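Side-chain contacts in fructose-2,6-bisphosphatase TIGAR B (Danio rerio, PDB 3E9D), which probably hydrolyses fructose-2,6-bisphosphate, and fructose-1,6-bisphosphate as well, restraining glycolysis and favouring the pentose phosphate pathway: residues V128-R131 against F132-L136; K137-F140 against Q141-E145; M180-H183 against G184-R188; H193-D197 against L198-L202; L206-N209 against Q210-S213. One frame throughout, in Å; residues are numbered along the deposited sequence.

Interaction 1. Residues V128-R131 against F132-L136; sequences VKTR and FKMFL
Lys129 and Lys133, one helical turn apart, touch through their aliphatic parts: CD of Lys129 lies 3.7 Å from CE of Lys133, the two chains crossing at a slant. Lys129 is bent at its third torsion (chi3 -68°), while Lys133 runs extended beyond CG, and the two NZ atoms end 5.7 Å apart. One residue further along, CG2 of Thr130 rests 4.2 Å from SD of Met134. A water 2.8 Å from Thr130 OG1 donates to that hydroxyl and accepts from Lys133 NZ at 2.9 Å, tying the polar ends together. Underneath run the helical bonds, among them Phe135 N to Arg131 O at 2.8 Å. Further out, Lys129 NZ forms a salt bridge with Asp197, Thr130 OG1 bonds to the carbonyl of Glu126, and Arg131 NE is paired with Glu123. The chemistry implies that the two lysines touch through their methylene groups while their ammonium groups stay apart, the charge of Lys129 probably being offset by Asp197.

Interaction 2. Residues K137-F140 against Q141-E145; sequences KSLF and QRMFE
Glu145 OE2 receives NE2 of Gln141 at 2.6 Å, the shortest polar bond here and a nearly straight one (171°), joining side chains one turn apart in helix 125-146. The carboxylate oxygen lies in the plane of the Gln141 amide, but the amide approaches it from above the carboxylate plane. Gln141 is bent at its second torsion (chi2 62°), which swings the amide along the helix surface to Glu145. A second polar link uses water: it lies 2.8 Å from Ser138 OG and accepts from Arg142 NE at 3.2 Å, at the edge of the guanidinium and in its plane, so that residues four apart are bridged without touching through their polar ends. On the buried side Leu139 meets Met143. CD1 of the leucine lies 3.8 Å from CG of Met143 and 4.0 Å from its CE. Bends at chi2 and chi3 fold the methionine back, bringing its methyl to this same leucine branch. Backbone bonds such as Met143 N to Leu139 O, 2.9 Å, carry the helix through. Helix 125-146 lies across the central sheet: Leu139 and Met143 pack on Phe55 of strand 53-56 and on strand 2-10, while Phe140 also reaches Phe4 of strand 2-10 and, with Phe144, packs on strands 220-230 and 233-246.

Interaction 3. Residues M180-H183 against G184-R188; sequences MVSH and GAFIR. With PO4 (phosphate ion), chain C.
Met180 meets Phe186 with its methyl CE, which comes to the ring edge in the ring plane, 3.7 Å from CE2 of Phe186. Ser182 OG sits obliquely to the same ring, 3.2 Å from CD2, and is bonded to the carbonyl of Leu87. With CG anti to the backbone N (chi1 -177°), Phe186 swings its ring back toward the strand. Were Phe186 an alanine, the ring edge that the Met180 methyl meets would be lost and a gap would probably open beside Ser182. Ile187 lays CG1 3.9 Å from CB of Ser182, and its N bonds to His183 O at 2.8 Å, closing the first helical turn behind the N-cap residue His183. The His183 imidazole points to the phosphate: ND1 donates to phosphate O1 at 2.9 Å, the oxygen lying at the ring edge, and NE2 bonds to Ser57. Gly184 N, at the helix start, gives phosphate O2 a nearly straight bond (174°). The ion, probably picked up from the crystallisation solution, is also held by Arg10, Asn17 and Arg61. His183 is the inferred transition-state stabiliser, beside His11, which forms the phosphohistidine intermediate. Strand 177-182 passes through His183 into helix 184-197, with strand 2-10 alongside and helix 125-146 covering Phe186.

Interaction 4. Residues H193-D197 against L198-L202; sequences HLVED and LQCCL. With K (potassium ion), chain E.
Leu198 covers one face of the His193 imidazole in a CH-pi contact, its CG 4.2 Å from the ring centroid and 26° off the normal. Other apolar contacts join the helix to the following loop: Leu194 CD2 meets Leu198 CD1, and Val195 CG1 meets Leu202 CD1 at 3.9 Å, those two side chains crossing at about a right angle. One polar bond holds the imidazole: His193 ND1 donates to Asp197 OD2 at 2.9 Å, in the ring plane and on the anti lone pair of the carboxylate. The same oxygen pairs with Lys129. A leucine in place of His193 would probably leave Asp197 OD2 relying on Lys129, and Leu198 without the flat face it packs on. The backbone bond from Leu198 N to His193 O is weak, and the carbonyl of Leu194, buried here, has no partner in the model. Potassium is bound by Val195 O and Leu198 O, both at 2.7 Å, and more distantly by Glu196 O and a water. A wider pi-type turn at 193-197, followed by a loop, thus yields a potassium site built of main-chain carbonyls.

Interaction 5. Residues L206-N209 against Q210-S213; sequences LKMN and QVFS
Leu206 presses CG against CG2 of Val211, 3.7 Å away, at the start of the short helix 208-211, for which Lys207 is the N-cap residue. CG of Leu206 lies opposite the backbone N (chi1 -177°), which extends the branch over the helix to meet Val211 at about a right angle. The leucine's CD1 also reaches CG of Gln210, whose chain bends at chi2 and sends NE2 to the carbonyl of Ile244. Met208 is bent at chi2 (-52°), bringing SD to 4.3 Å from Val211 CG2. Val211 N bonds to Lys207 O and Phe212 N to Met208 O, both at 3.0 Å, closing the helical turns. Phe212, where the chain leaves helical geometry, carries its ring obliquely past the Met208 carbonyl, takes part in a cation-pi contact with Arg192, and has Val211 CG1 over one ring face. Beyond it, Ser213 OG sits between its own N and carbonyl carbon and donates to Gln210 O at 2.7 Å, an oxygen that also accepts Ser213 N at 3.1 Å.

How the interactions relate
The five contacts follow one another along the chain. Interactions 1 and 2 occupy successive parts of helix 125-146, their centres about 13 Å apart. Interaction 3 starts helix 184-197 at the active site and interaction 4 lies at its far end, with centres about 17 Å apart; interaction 5 follows on helix 208-211. Residues of interaction 1 pack against helix 184-197: Val128 and Arg131 on Phe186 of interaction 3, while Lys129 pairs with Asp197 of interaction 4. Interaction 5 touches interaction 4 through Leu202 and Val195 and interaction 3 through Arg188, but lies about 28 Å from interaction 2, centre to centre, across the chain's middle. Helix 184-197 thus has the phosphate pocket at its start and the potassium site toward its end.

Interaction 1. Residues V128-R131 against F132-L136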
loop_
_atom_site.group_PDB
_atom_site.type_symbol
_atom_site.label_atom_id
_atom_site.label_comp_id
_atom_site.label_asym_id
_atom_site.label_seq_id
_atom_site.Cartn_x
_atom_site.Cartn_y
_atom_site.Cartn_z
ATOM N N VAL A 128 13.563 -2.464 -3.950
ATOM C CA VAL A 128 12.123 -2.339 -3.703
ATOM C C VAL A 128 11.738 -0.884 -3.374
ATOM O O VAL A 128 10.762 -0.352 -3.906
ATOM C CB VAL A 128 11.633 -3.307 -2.594
ATOM C CG1 VAL A 128 10.110 -3.159 -2.396
ATOM C CG2 VAL A 128 11.985 -4.726 -2.938
ATOM N N LYS A 129 12.504 -0.241 -2.497
ATOM C CA LYS A 129 12.222 1.147 -2.121
ATOM C C LYS A 129 12.313 2.119 -3.306
ATOM O O LYS A 129 11.485 3.038 -3.435
ATOM C CB LYS A 129 13.156 1.597 -0.995
ATOM C CG LYS A 129 12.799 2.968 -0.414
ATOM C CD LYS A 129 13.935 3.524 0.470
ATOM C CE LYS A 129 14.100 2.721 1.743
ATOM N NZ LYS A 129 15.091 3.361 2.683
ATOM N N THR A 130 13.327 1.927 -4.159
ATOM C CA THR A 130 13.424 2.693 -5.397
ATOM C C THR A 130 12.154 2.566 -6.258
ATOM O O THR A 130 11.680 3.561 -6.801
ATOM C CB THR A 130 14.687 2.287 -6.189
ATOM O OG1 THR A 130 15.837 2.643 -5.404
ATOM C CG2 THR A 130 14.756 2.974 -7.552
ATOM N N ARG A 131 11.597 1.356 -6.356
ATOM C CA ARG A 131 10.326 1.159 -7.077
ATOM C C ARG A 131 9.168 1.971 -6.482
ATOM O O ARG A 131 8.393 2.604 -7.218
ATOM C CB ARG A 131 9.946 -0.329 -7.138
ATOM C CG ARG A 131 10.839 -1.143 -8.081
ATOM C CD ARG A 131 10.151 -2.441 -8.487
ATOM N NE ARG A 131 10.162 -3.498 -7.459
ATOM C CZ ARG A 131 9.087 -3.921 -6.794
ATOM N NH1 ARG A 131 7.893 -3.358 -6.991
ATOM N NH2 ARG A 131 9.194 -4.929 -5.944
ATOM N N PHE A 132 9.053 1.952 -5.154
ATOM C CA PHE A 132 8.043 2.766 -4.476
ATOM C C PHE A 132 8.262 4.267 -4.715
ATOM O O PHE A 132 7.298 4.995 -4.973
ATOM C CB PHE A 132 7.960 2.465 -2.978
ATOM C CG PHE A 132 6.888 3.260 -2.262
ATOM C CD1 PHE A 132 5.545 3.103 -2.604
ATOM C CD2 PHE A 132 7.223 4.161 -1.256
ATOM C CE1 PHE A 132 4.543 3.828 -1.960
ATOM C CE2 PHE A 132 6.235 4.884 -0.577
ATOM C CZ PHE A 132 4.890 4.720 -0.928
ATOM N N LYS A 133 9.517 4.713 -4.650
ATOM C CA LYS A 133 9.862 6.120 -4.941
ATOM C C LYS A 133 9.443 6.514 -6.357
ATOM O O LYS A 133 8.927 7.617 -6.577
ATOM C CB LYS A 133 11.362 6.386 -4.768
ATOM C CG LYS A 133 11.866 6.415 -3.315
ATOM C CD LYS A 133 13.359 6.763 -3.296
ATOM C CE LYS A 133 14.054 6.269 -2.041
ATOM N NZ LYS A 133 15.559 6.225 -2.242
ATOM N N MET A 134 9.668 5.611 -7.316
ATOM C CA MET A 134 9.245 5.839 -8.702
ATOM C C MET A 134 7.722 5.859 -8.809
ATOM O O MET A 134 7.137 6.669 -9.546
ATOM C CB MET A 134 9.827 4.777 -9.641
ATOM C CG MET A 134 11.354 4.832 -9.777
ATOM S SD MET A 134 11.987 3.346 -10.640
ATOM C CE MET A 134 11.147 3.489 -12.236
ATOM N N PHE A 135 7.084 4.966 -8.068
ATOM C CA PHE A 135 5.632 4.946 -8.026
ATOM C C PHE A 135 5.084 6.259 -7.470
ATOM O O PHE A 135 4.130 6.815 -8.024
ATOM C CB PHE A 135 5.074 3.758 -7.203
ATOM C CG PHE A 135 3.575 3.852 -6.990
ATOM C CD1 PHE A 135 2.697 3.552 -8.030
ATOM C CD2 PHE A 135 3.048 4.296 -5.782
ATOM C CE1 PHE A 135 1.297 3.673 -7.861
ATOM C CE2 PHE A 135 1.656 4.410 -5.611
ATOM C CZ PHE A 135 0.791 4.098 -6.672
ATOM N N LEU A 136 5.658 6.743 -6.372
ATOM C CA LEU A 136 5.219 8.015 -5.779
ATOM C C LEU A 136 5.336 9.179 -6.735
ATOM O O LEU A 136 4.431 10.001 -6.830
ATOM C CB LEU A 136 6.006 8.349 -4.509
ATOM C CG LEU A 136 5.603 7.695 -3.193
ATOM C CD1 LEU A 136 6.398 8.344 -2.074
ATOM C CD2 LEU A 136 4.109 7.795 -2.909
HETATM O O HOH W 1 16.969 5.243 0.705
HETATM O O HOH W 2 16.035 3.423 -2.701
HETATM O O HOH W 3 16.194 5.488 -5.518
#

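Interaction 2. Residues K137-F140 against Q141-E145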
loop_
_atom_site.group_PDB
_atom_site.type_symbol
_atom_site.label_atom_id
_atom_site.label_comp_id
_atom_site.label_asym_id
_atom_site.label_seq_id
_atom_site.Cartn_x
_atom_site.Cartn_y
_atom_site.Cartn_z
ATOM N N LYS A 137 6.458 9.243 -7.447
ATOM C CA LYS A 137 6.679 10.301 -8.425
ATOM C C LYS A 137 5.595 10.256 -9.526
ATOM O O LYS A 137 4.999 11.279 -9.870
ATOM C CB LYS A 137 8.103 10.177 -8.997
ATOM C CG LYS A 137 8.519 11.320 -9.889
ATOM C CD LYS A 137 9.957 11.120 -10.406
ATOM C CE LYS A 137 10.309 12.181 -11.448
ATOM N NZ LYS A 137 9.524 12.013 -12.716
ATOM N N SER A 138 5.310 9.060 -10.030
ATOM C CA SER A 138 4.254 8.848 -11.016
ATOM C C SER A 138 2.848 9.187 -10.458
ATOM O O SER A 138 2.027 9.835 -11.132
ATOM C CB SER A 138 4.315 7.377 -11.460
ATOM O OG SER A 138 3.315 7.068 -12.403
ATOM N N LEU A 139 2.583 8.729 -9.233
ATOM C CA LEU A 139 1.345 9.006 -8.516
ATOM C C LEU A 139 1.079 10.511 -8.370
ATOM O O LEU A 139 -0.007 10.978 -8.704
ATOM C CB LEU A 139 1.368 8.357 -7.124
ATOM C CG LEU A 139 0.182 8.681 -6.203
ATOM C CD1 LEU A 139 -1.087 8.037 -6.782
ATOM C CD2 LEU A 139 0.451 8.208 -4.763
ATOM N N PHE A 140 2.060 11.246 -7.856
ATOM C CA PHE A 140 1.903 12.689 -7.671
ATOM C C PHE A 140 1.562 13.380 -9.000
ATOM O O PHE A 140 0.669 14.239 -9.055
ATOM C CB PHE A 140 3.167 13.354 -7.085
ATOM C CG PHE A 140 3.529 12.912 -5.676
ATOM C CD1 PHE A 140 2.657 12.153 -4.898
ATOM C CD2 PHE A 140 4.756 13.288 -5.130
ATOM C CE1 PHE A 140 3.011 11.762 -3.603
ATOM C CE2 PHE A 140 5.119 12.904 -3.826
ATOM C CZ PHE A 140 4.247 12.132 -3.070
ATOM N N GLN A 141 2.299 13.029 -10.049
ATOM C CA GLN A 141 2.122 13.671 -11.349
ATOM C C GLN A 141 0.715 13.395 -11.895
ATOM O O GLN A 141 0.028 14.314 -12.352
ATOM C CB GLN A 141 3.210 13.229 -12.338
ATOM C CG GLN A 141 3.059 13.812 -13.758
ATOM C CD GLN A 141 3.148 15.346 -13.797
ATOM O OE1 GLN A 141 3.941 15.961 -13.073
ATOM N NE2 GLN A 141 2.335 15.967 -14.658
ATOM N N ARG A 142 0.283 12.140 -11.801
ATOM C CA ARG A 142 -1.058 11.758 -12.248
ATOM C C ARG A 142 -2.180 12.409 -11.426
ATOM O O ARG A 142 -3.173 12.838 -11.992
ATOM C CB ARG A 142 -1.227 10.227 -12.254
ATOM C CG ARG A 142 -2.581 9.764 -12.858
ATOM C CD ARG A 142 -2.809 8.271 -12.667
ATOM N NE ARG A 142 -1.836 7.488 -13.433
ATOM C CZ ARG A 142 -2.024 7.067 -14.686
ATOM N NH1 ARG A 142 -3.156 7.343 -15.328
ATOM N NH2 ARG A 142 -1.077 6.372 -15.298
ATOM N N MET A 143 -2.032 12.462 -10.101
ATOM C CA MET A 143 -3.049 13.089 -9.240
ATOM C C MET A 143 -3.133 14.589 -9.542
ATOM O O MET A 143 -4.226 15.164 -9.624
ATOM C CB MET A 143 -2.767 12.874 -7.738
ATOM C CG MET A 143 -2.839 11.401 -7.230
ATOM S SD MET A 143 -4.409 10.534 -7.606
ATOM C CE MET A 143 -3.890 9.659 -9.057
ATOM N N PHE A 144 -1.973 15.212 -9.714
ATOM C CA PHE A 144 -1.920 16.637 -9.982
ATOM C C PHE A 144 -2.561 16.972 -11.329
ATOM O O PHE A 144 -3.335 17.904 -11.407
ATOM C CB PHE A 144 -0.483 17.144 -9.930
ATOM C CG PHE A 144 -0.375 18.629 -9.773
ATOM C CD1 PHE A 144 -0.447 19.206 -8.517
ATOM C CD2 PHE A 144 -0.198 19.441 -10.879
ATOM C CE1 PHE A 144 -0.340 20.582 -8.369
ATOM C CE2 PHE A 144 -0.097 20.814 -10.750
ATOM C CZ PHE A 144 -0.164 21.388 -9.496
ATOM N N GLU A 145 -2.234 16.208 -12.370
ATOM C CA GLU A 145 -2.792 16.428 -13.713
ATOM C C GLU A 145 -4.304 16.255 -13.751
ATOM O O GLU A 145 -4.990 16.952 -14.481
ATOM C CB GLU A 145 -2.242 15.410 -14.699
ATOM C CG GLU A 145 -0.865 15.672 -15.202
ATOM C CD GLU A 145 -0.259 14.424 -15.822
ATOM O OE1 GLU A 145 -0.928 13.362 -15.815
ATOM O OE2 GLU A 145 0.896 14.493 -16.293
HETATM O O HOH W 4 0.647 6.758 -11.562
#

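Interaction 3. Residues M180-H183 against G184-R188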
loop_
_atom_site.group_PDB
_atom_site.type_symbol
_atom_site.label_atom_id
_atom_site.label_comp_id
_atom_site.label_asym_id
_atom_site.label_seq_id
_atom_site.Cartn_x
_atom_site.Cartn_y
_atom_site.Cartn_z
ATOM N N MET A 180 -4.651 1.892 -3.418
ATOM C CA MET A 180 -3.463 1.202 -3.892
ATOM C C MET A 180 -3.587 -0.221 -3.367
ATOM O O MET A 180 -3.774 -0.418 -2.172
ATOM C CB MET A 180 -2.192 1.901 -3.365
ATOM C CG MET A 180 -0.867 1.136 -3.559
ATOM S SD MET A 180 0.535 1.957 -2.692
ATOM C CE MET A 180 1.454 0.502 -2.214
ATOM N N VAL A 181 -3.488 -1.212 -4.256
ATOM C CA VAL A 181 -3.572 -2.622 -3.837
ATOM C C VAL A 181 -2.259 -3.308 -4.210
ATOM O O VAL A 181 -1.866 -3.304 -5.372
ATOM C CB VAL A 181 -4.830 -3.348 -4.405
ATOM C CG1 VAL A 181 -4.916 -4.799 -3.880
ATOM C CG2 VAL A 181 -6.103 -2.589 -3.985
ATOM N N SER A 182 -1.593 -3.883 -3.213
ATOM C CA SER A 182 -0.234 -4.369 -3.371
ATOM C C SER A 182 0.073 -5.573 -2.452
ATOM O O SER A 182 -0.808 -6.395 -2.152
ATOM C CB SER A 182 0.768 -3.201 -3.151
ATOM O OG SER A 182 2.110 -3.555 -3.497
ATOM N N HIS A 183 1.327 -5.664 -2.020
ATOM C CA HIS A 183 1.862 -6.875 -1.436
ATOM C C HIS A 183 2.599 -6.571 -0.124
ATOM O O HIS A 183 3.066 -5.450 0.075
ATOM C CB HIS A 183 2.804 -7.527 -2.442
ATOM C CG HIS A 183 2.152 -7.806 -3.755
ATOM N ND1 HIS A 183 1.521 -8.997 -4.026
ATOM C CD2 HIS A 183 1.995 -7.032 -4.855
ATOM C CE1 HIS A 183 1.009 -8.951 -5.244
ATOM N NE2 HIS A 183 1.287 -7.769 -5.768
ATOM N N GLY A 184 2.711 -7.582 0.736
ATOM C CA GLY A 184 3.149 -7.395 2.107
ATOM C C GLY A 184 4.540 -6.813 2.257
ATOM O O GLY A 184 4.720 -5.822 2.956
ATOM N N ALA A 185 5.525 -7.427 1.611
ATOM C CA ALA A 185 6.897 -6.951 1.739
ATOM C C ALA A 185 7.036 -5.562 1.125
ATOM O O ALA A 185 7.608 -4.663 1.745
ATOM C CB ALA A 185 7.895 -7.935 1.143
ATOM N N PHE A 186 6.478 -5.379 -0.075
ATOM C CA PHE A 186 6.478 -4.050 -0.711
ATOM C C PHE A 186 5.846 -2.949 0.160
ATOM O O PHE A 186 6.417 -1.853 0.313
ATOM C CB PHE A 186 5.747 -4.103 -2.051
ATOM C CG PHE A 186 5.771 -2.802 -2.793
ATOM C CD1 PHE A 186 6.827 -2.501 -3.650
ATOM C CD2 PHE A 186 4.726 -1.875 -2.644
ATOM C CE1 PHE A 186 6.849 -1.285 -4.362
ATOM C CE2 PHE A 186 4.750 -0.664 -3.335
ATOM C CZ PHE A 186 5.811 -0.372 -4.202
ATOM N N ILE A 187 4.666 -3.232 0.714
ATOM C CA ILE A 187 3.960 -2.270 1.543
ATOM C C ILE A 187 4.756 -1.950 2.806
ATOM O O ILE A 187 4.825 -0.794 3.213
ATOM C CB ILE A 187 2.488 -2.746 1.896
ATOM C CG1 ILE A 187 1.578 -2.658 0.650
ATOM C CG2 ILE A 187 1.907 -1.932 3.038
ATOM C CD1 ILE A 187 0.288 -3.542 0.742
ATOM N N ARG A 188 5.354 -2.973 3.418
ATOM C CA ARG A 188 6.134 -2.762 4.628
ATOM C C ARG A 188 7.297 -1.830 4.355
ATOM O O ARG A 188 7.529 -0.879 5.108
ATOM C CB ARG A 188 6.662 -4.082 5.196
ATOM C CG ARG A 188 7.035 -3.955 6.674
ATOM C CD ARG A 188 7.306 -5.334 7.279
ATOM N NE ARG A 188 7.517 -5.233 8.723
ATOM C CZ ARG A 188 7.959 -6.232 9.487
ATOM N NH1 ARG A 188 8.245 -7.405 8.934
ATOM N NH2 ARG A 188 8.121 -6.052 10.799
HETATM P P PO4 C . 2.518 -11.258 -0.850
HETATM O O1 PO4 C . 2.396 -11.139 -2.348
HETATM O O2 PO4 C . 1.896 -10.090 -0.121
HETATM O O3 PO4 C . 1.820 -12.506 -0.362
HETATM O O4 PO4 C . 3.976 -11.386 -0.463
#

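Interaction 4. Residues H193-D197 against L198-L202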
loop_
_atom_site.group_PDB
_atom_site.type_symbol
_atom_site.label_atom_id
_atom_site.label_comp_id
_atom_site.label_asym_id
_atom_site.label_seq_id
_atom_site.Cartn_x
_atom_site.Cartn_y
_atom_site.Cartn_z
ATOM N N HIS A 193 9.539 3.841 4.303
ATOM C CA HIS A 193 10.022 4.976 3.510
ATOM C C HIS A 193 9.233 6.267 3.832
ATOM O O HIS A 193 9.813 7.307 4.125
ATOM C CB HIS A 193 9.959 4.701 2.007
ATOM C CG HIS A 193 10.315 5.903 1.181
ATOM N ND1 HIS A 193 11.581 6.457 1.188
ATOM C CD2 HIS A 193 9.570 6.678 0.354
ATOM C CE1 HIS A 193 11.597 7.518 0.395
ATOM N NE2 HIS A 193 10.395 7.662 -0.133
ATOM N N LEU A 194 7.910 6.168 3.799
ATOM C CA LEU A 194 7.032 7.295 4.130
ATOM C C LEU A 194 7.285 7.849 5.532
ATOM O O LEU A 194 7.415 9.064 5.709
ATOM C CB LEU A 194 5.573 6.876 3.988
ATOM C CG LEU A 194 5.037 6.616 2.566
ATOM C CD1 LEU A 194 3.569 6.260 2.632
ATOM C CD2 LEU A 194 5.259 7.796 1.597
ATOM N N VAL A 195 7.410 6.955 6.514
ATOM C CA VAL A 195 7.482 7.362 7.918
ATOM C C VAL A 195 8.882 7.820 8.334
ATOM O O VAL A 195 9.045 8.865 8.972
ATOM C CB VAL A 195 6.985 6.221 8.833
ATOM C CG1 VAL A 195 7.267 6.537 10.296
ATOM C CG2 VAL A 195 5.471 6.005 8.599
ATOM N N GLU A 196 9.892 7.046 7.963
ATOM C CA GLU A 196 11.256 7.284 8.399
ATOM C C GLU A 196 12.056 8.188 7.435
ATOM O O GLU A 196 12.665 9.183 7.862
ATOM C CB GLU A 196 11.947 5.936 8.623
ATOM C CG GLU A 196 13.009 5.945 9.675
ATOM C CD GLU A 196 13.479 4.544 10.042
ATOM O OE1 GLU A 196 13.754 4.312 11.250
ATOM O OE2 GLU A 196 13.579 3.692 9.130
ATOM N N ASP A 197 12.028 7.878 6.139
ATOM C CA ASP A 197 12.841 8.623 5.165
ATOM C C ASP A 197 12.297 10.003 4.881
ATOM O O ASP A 197 13.055 10.908 4.587
ATOM C CB ASP A 197 12.973 7.859 3.842
ATOM C CG ASP A 197 13.704 6.534 4.000
ATOM O OD1 ASP A 197 14.426 6.349 5.011
ATOM O OD2 ASP A 197 13.542 5.673 3.114
ATOM N N LEU A 198 10.986 10.168 4.950
ATOM C CA LEU A 198 10.371 11.452 4.597
ATOM C C LEU A 198 9.902 12.209 5.842
ATOM O O LEU A 198 9.802 11.615 6.922
ATOM C CB LEU A 198 9.205 11.227 3.621
ATOM C CG LEU A 198 9.584 10.469 2.325
ATOM C CD1 LEU A 198 8.394 10.367 1.371
ATOM C CD2 LEU A 198 10.791 11.109 1.602
ATOM N N GLN A 199 9.636 13.509 5.693
ATOM C CA GLN A 199 8.941 14.289 6.722
ATOM C C GLN A 199 7.537 13.705 6.880
ATOM O O GLN A 199 6.792 13.607 5.910
ATOM C CB GLN A 199 8.907 15.784 6.352
ATOM C CG GLN A 199 7.838 16.629 7.064
ATOM C CD GLN A 199 8.258 17.163 8.433
ATOM O OE1 GLN A 199 9.402 17.006 8.870
ATOM N NE2 GLN A 199 7.321 17.807 9.116
ATOM N N CYS A 200 7.177 13.309 8.097
ATOM C CA CYS A 200 5.932 12.577 8.294
ATOM C C CYS A 200 5.383 12.814 9.689
ATOM O O CYS A 200 6.151 12.853 10.658
ATOM C CB CYS A 200 6.170 11.079 8.071
ATOM S SG CYS A 200 4.632 10.060 8.003
ATOM N N CYS A 201 4.061 12.963 9.780
ATOM C CA CYS A 201 3.366 13.109 11.049
ATOM C C CYS A 201 2.597 11.835 11.344
ATOM O O CYS A 201 2.008 11.228 10.447
ATOM C CB CYS A 201 2.394 14.306 11.056
ATOM S SG CYS A 201 3.068 15.901 10.399
ATOM N N LEU A 202 2.617 11.432 12.605
ATOM C CA LEU A 202 1.886 10.263 13.055
ATOM C C LEU A 202 1.012 10.699 14.234
ATOM O O LEU A 202 1.478 11.461 15.082
ATOM C CB LEU A 202 2.854 9.137 13.464
ATOM C CG LEU A 202 3.644 8.387 12.381
ATOM C CD1 LEU A 202 4.641 7.474 13.012
ATOM C CD2 LEU A 202 2.725 7.600 11.442
HETATM K K K E . 10.558 11.029 9.399
HETATM O O HOH W 5 8.051 10.146 11.175
#

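Interaction 5. Residues L206-N209 against Q210-S213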
loop_
_atom_site.group_PDB
_atom_site.type_symbol
_atom_site.label_atom_id
_atom_site.label_comp_id
_atom_site.label_asym_id
_atom_site.label_seq_id
_atom_site.Cartn_x
_atom_site.Cartn_y
_atom_site.Cartn_z
ATOM N N LEU A 206 -0.501 6.035 18.381
ATOM C CA LEU A 206 -0.089 5.024 17.410
ATOM C C LEU A 206 1.323 4.526 17.731
ATOM O O LEU A 206 2.279 5.293 17.647
ATOM C CB LEU A 206 -0.160 5.599 15.997
ATOM C CG LEU A 206 0.155 4.686 14.803
ATOM C CD1 LEU A 206 -0.642 3.366 14.861
ATOM C CD2 LEU A 206 -0.084 5.417 13.495
ATOM N N LYS A 207 1.442 3.261 18.129
ATOM C CA LYS A 207 2.738 2.687 18.520
ATOM C C LYS A 207 3.615 2.425 17.307
ATOM O O LYS A 207 3.130 1.933 16.289
ATOM C CB LYS A 207 2.538 1.380 19.305
ATOM C CG LYS A 207 1.686 1.521 20.594
ATOM C CD LYS A 207 2.300 2.495 21.587
ATOM C CE LYS A 207 1.445 2.639 22.863
ATOM N NZ LYS A 207 0.160 3.359 22.568
ATOM N N MET A 208 4.902 2.756 17.404
ATOM C CA MET A 208 5.844 2.485 16.313
ATOM C C MET A 208 5.923 1.006 15.953
ATOM O O MET A 208 6.185 0.675 14.803
ATOM C CB MET A 208 7.240 3.005 16.638
ATOM C CG MET A 208 7.278 4.506 16.877
ATOM S SD MET A 208 6.511 5.448 15.538
ATOM C CE MET A 208 6.562 7.081 16.263
ATOM N N ASN A 209 5.715 0.119 16.933
ATOM C CA ASN A 209 5.751 -1.313 16.652
ATOM C C ASN A 209 4.623 -1.677 15.705
ATOM O O ASN A 209 4.813 -2.505 14.822
ATOM C CB ASN A 209 5.665 -2.155 17.921
ATOM C CG ASN A 209 6.973 -2.186 18.685
ATOM O OD1 ASN A 209 8.018 -1.761 18.168
ATOM N ND2 ASN A 209 6.938 -2.714 19.913
ATOM N N GLN A 210 3.470 -1.046 15.895
ATOM C CA GLN A 210 2.351 -1.210 14.977
ATOM C C GLN A 210 2.670 -0.613 13.609
ATOM O O GLN A 210 2.450 -1.263 12.580
ATOM C CB GLN A 210 1.056 -0.612 15.552
ATOM C CG GLN A 210 -0.155 -0.674 14.608
ATOM C CD GLN A 210 -0.584 -2.101 14.305
ATOM O OE1 GLN A 210 -0.229 -3.024 15.034
ATOM N NE2 GLN A 210 -1.330 -2.291 13.214
ATOM N N VAL A 211 3.159 0.627 13.594
ATOM C CA VAL A 211 3.511 1.309 12.330
ATOM C C VAL A 211 4.381 0.419 11.442
ATOM O O VAL A 211 4.156 0.326 10.239
ATOM C CB VAL A 211 4.250 2.649 12.589
ATOM C CG1 VAL A 211 4.691 3.274 11.279
ATOM C CG2 VAL A 211 3.348 3.602 13.358
ATOM N N PHE A 212 5.374 -0.229 12.040
ATOM C CA PHE A 212 6.352 -0.992 11.284
ATOM C C PHE A 212 6.070 -2.512 11.207
ATOM O O PHE A 212 6.919 -3.276 10.743
ATOM C CB PHE A 212 7.760 -0.735 11.849
ATOM C CG PHE A 212 8.209 0.707 11.733
ATOM C CD1 PHE A 212 8.208 1.358 10.494
ATOM C CD2 PHE A 212 8.632 1.410 12.855
ATOM C CE1 PHE A 212 8.629 2.700 10.368
ATOM C CE2 PHE A 212 9.044 2.760 12.746
ATOM C CZ PHE A 212 9.057 3.398 11.503
ATOM N N SER A 213 4.878 -2.936 11.632
ATOM C CA SER A 213 4.511 -4.365 11.639
ATOM C C SER A 213 4.239 -4.919 10.226
ATOM O O SER A 213 4.017 -4.143 9.284
ATOM C CB SER A 213 3.297 -4.588 12.565
ATOM O OG SER A 213 2.159 -3.920 12.052
#